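Local coordinates for uncharacterized protein (Thermus thermophilus, PDB 2DBS), which is of unknown function, a small alpha/beta protein of the DUF5647 family from an extremely thermophilic bacterium, whose assembly holds two copies, at residues E21-L24 and L25-L28. Residues are numbered along the deposited sequence; the frame is centred on the assembly and turned at random.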
ATOM      1  N   GLU B  21      12.265 -11.324 -14.834  1.00 48.21           N
ATOM      2  CA  GLU B  21      11.657 -12.344 -15.690  1.00 49.16           C
ATOM      3  C   GLU B  21      10.130 -12.234 -15.835  1.00 49.50           C
ATOM      4  O   GLU B  21       9.406 -13.230 -15.914  1.00 50.78           O
ATOM      5  CB  GLU B  21      12.087 -13.739 -15.214  1.00 48.16           C
ATOM      6  CG  GLU B  21      13.562 -13.981 -15.450  1.00 48.37           C
ATOM      7  CD  GLU B  21      13.948 -15.434 -15.399  1.00 50.22           C
ATOM      8  OE1 GLU B  21      13.837 -16.044 -14.311  1.00 51.16           O
ATOM      9  OE2 GLU B  21      14.367 -15.964 -16.454  1.00 52.10           O
ATOM     10  N   ALA B  22       9.655 -10.996 -15.884  1.00 49.40           N
ATOM     11  CA  ALA B  22       8.242 -10.710 -16.054  1.00 49.73           C
ATOM     12  C   ALA B  22       8.062  -9.267 -16.549  1.00 50.23           C
ATOM     13  O   ALA B  22       6.953  -8.714 -16.491  1.00 50.05           O
ATOM     14  CB  ALA B  22       7.492 -10.925 -14.751  1.00 49.63           C
ATOM     15  N   ASP B  23       9.162  -8.671 -17.027  1.00 49.55           N
ATOM     16  CA  ASP B  23       9.170  -7.310 -17.579  1.00 48.96           C
ATOM     17  C   ASP B  23       8.360  -6.288 -16.764  1.00 48.76           C
ATOM     18  O   ASP B  23       7.392  -5.702 -17.255  1.00 48.25           O
ATOM     19  CB  ASP B  23       8.651  -7.361 -19.032  1.00 49.82           C
ATOM     20  CG  ASP B  23       8.580  -5.984 -19.704  1.00 50.17           C
ATOM     21  OD1 ASP B  23       8.072  -5.900 -20.848  1.00 47.89           O
ATOM     22  OD2 ASP B  23       9.029  -4.987 -19.096  1.00 53.51           O
ATOM     23  N   LEU B  24       8.766  -6.056 -15.524  1.00 47.57           N
ATOM     24  CA  LEU B  24       8.045  -5.109 -14.686  1.00 47.04           C
ATOM     25  C   LEU B  24       8.908  -3.882 -14.414  1.00 48.02           C
ATOM     26  O   LEU B  24       8.398  -2.778 -14.180  1.00 47.89           O
ATOM     27  CB  LEU B  24       7.647  -5.800 -13.381  1.00 44.87           C
ATOM     28  CG  LEU B  24       6.176  -5.748 -12.978  1.00 43.72           C
ATOM     29  CD1 LEU B  24       5.292  -6.000 -14.180  1.00 42.75           C
ATOM     30  CD2 LEU B  24       5.923  -6.772 -11.886  1.00 42.81           C
ATOM     31  N   LEU B  25      10.227  -4.086 -14.462  1.00 49.19           N
ATOM     32  CA  LEU B  25      11.197  -3.016 -14.225  1.00 48.78           C
ATOM     33  C   LEU B  25      10.805  -1.779 -15.019  1.00 49.61           C
ATOM     34  O   LEU B  25      10.967  -0.655 -14.545  1.00 51.52           O
ATOM     35  CB  LEU B  25      12.604  -3.475 -14.632  1.00 46.48           C
ATOM     36  CG  LEU B  25      13.696  -3.577 -13.554  1.00 45.53           C
ATOM     37  CD1 LEU B  25      13.240  -4.482 -12.426  1.00 45.08           C
ATOM     38  CD2 LEU B  25      14.980  -4.108 -14.169  1.00 42.65           C
ATOM     39  N   ARG B  26      10.266  -1.986 -16.214  1.00 48.58           N
ATOM     40  CA  ARG B  26       9.870  -0.868 -17.043  1.00 48.56           C
ATOM     41  C   ARG B  26       9.032   0.183 -16.337  1.00 47.64           C
ATOM     42  O   ARG B  26       9.253   1.364 -16.527  1.00 47.61           O
ATOM     43  CB  ARG B  26       9.131  -1.361 -18.291  1.00 50.81           C
ATOM     44  CG  ARG B  26       7.938  -2.264 -18.023  1.00 53.38           C
ATOM     45  CD  ARG B  26       7.196  -2.542 -19.314  1.00 54.38           C
ATOM     46  NE  ARG B  26       6.109  -3.499 -19.140  1.00 57.31           N
ATOM     47  CZ  ARG B  26       4.950  -3.240 -18.537  1.00 58.20           C
ATOM     48  NH1 ARG B  26       4.708  -2.037 -18.035  1.00 60.05           N
ATOM     49  NH2 ARG B  26       4.022  -4.186 -18.454  1.00 59.21           N
ATOM     50  N   GLU B  27       8.085  -0.221 -15.507  1.00 48.79           N
ATOM     51  CA  GLU B  27       7.243   0.768 -14.844  1.00 49.62           C
ATOM     52  C   GLU B  27       7.762   1.338 -13.516  1.00 49.26           C
ATOM     53  O   GLU B  27       7.143   2.228 -12.922  1.00 49.15           O
ATOM     54  CB  GLU B  27       5.826   0.203 -14.688  1.00 51.31           C
ATOM     55  CG  GLU B  27       5.047   0.227 -16.004  1.00 51.47           C
ATOM     56  CD  GLU B  27       3.639  -0.318 -15.876  1.00 53.33           C
ATOM     57  OE1 GLU B  27       3.480  -1.553 -15.708  1.00 52.97           O
ATOM     58  OE2 GLU B  27       2.688   0.494 -15.942  1.00 52.92           O
ATOM     59  N   LEU B  28       8.911   0.842 -13.070  1.00 47.75           N
ATOM     60  CA  LEU B  28       9.522   1.316 -11.835  1.00 46.55           C
ATOM     61  C   LEU B  28      10.398   2.514 -12.138  1.00 46.10           C
ATOM     62  O   LEU B  28      10.947   2.618 -13.232  1.00 45.76           O
ATOM     63  CB  LEU B  28      10.409   0.228 -11.220  1.00 46.05           C
ATOM     64  CG  LEU B  28       9.823  -0.728 -10.185  1.00 44.80           C
ATOM     65  CD1 LEU B  28      10.886  -1.710  -9.742  1.00 42.59           C
ATOM     66  CD2 LEU B  28       9.312   0.069  -9.001  1.00 44.97           C
TER
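The guanidinium of Arg-26 has carboxylate oxygens at its edge, in its own plane: OD1 of Asp-23 and OE2 of Glu-27. The plane of the Asp-23 carboxylate stands almost perpendicular to it, at 88°, and the two side chains cross at about a right angle. Their salt bridge runs from Asp-23 OD2 to Arg-26 NE, 3.3 Å, while OD2 also lies 3.1 Å from CD of the arginine, against its aliphatic stem. On Glu-27, OE1 forms a salt bridge with Arg-26 NH1 at 2.7 Å, whose hydrogen bond is weak and bent, so one cation links two acids in a surface network. Arginine suits this place because its long chain, with CG set between the backbone N and the carbonyl carbon (chi1 54°) and extended from there to NE, presents NE to Asp-23 and NH1 to Glu-27.

Asp-23, with positive phi (43°), is the C-prime residue of the Schellman motif that ends helix 8-20, its N paired with Leu-20 O and Leu-24 N with Leu-19 O. The chain then makes a short 3-10 segment, 25-27: Glu-27 N donates to Leu-24 O (2.9 Å) and Leu-28 N to Leu-25 O. Leucine suits position 24, buried against Leu-19 of its own helix 8-20 and Val-85 of the second subunit; Leu-25 touches Met-16 and Leu-19 of that helix while staying largely exposed. Glu-27 packs on Val-83 of the second subunit.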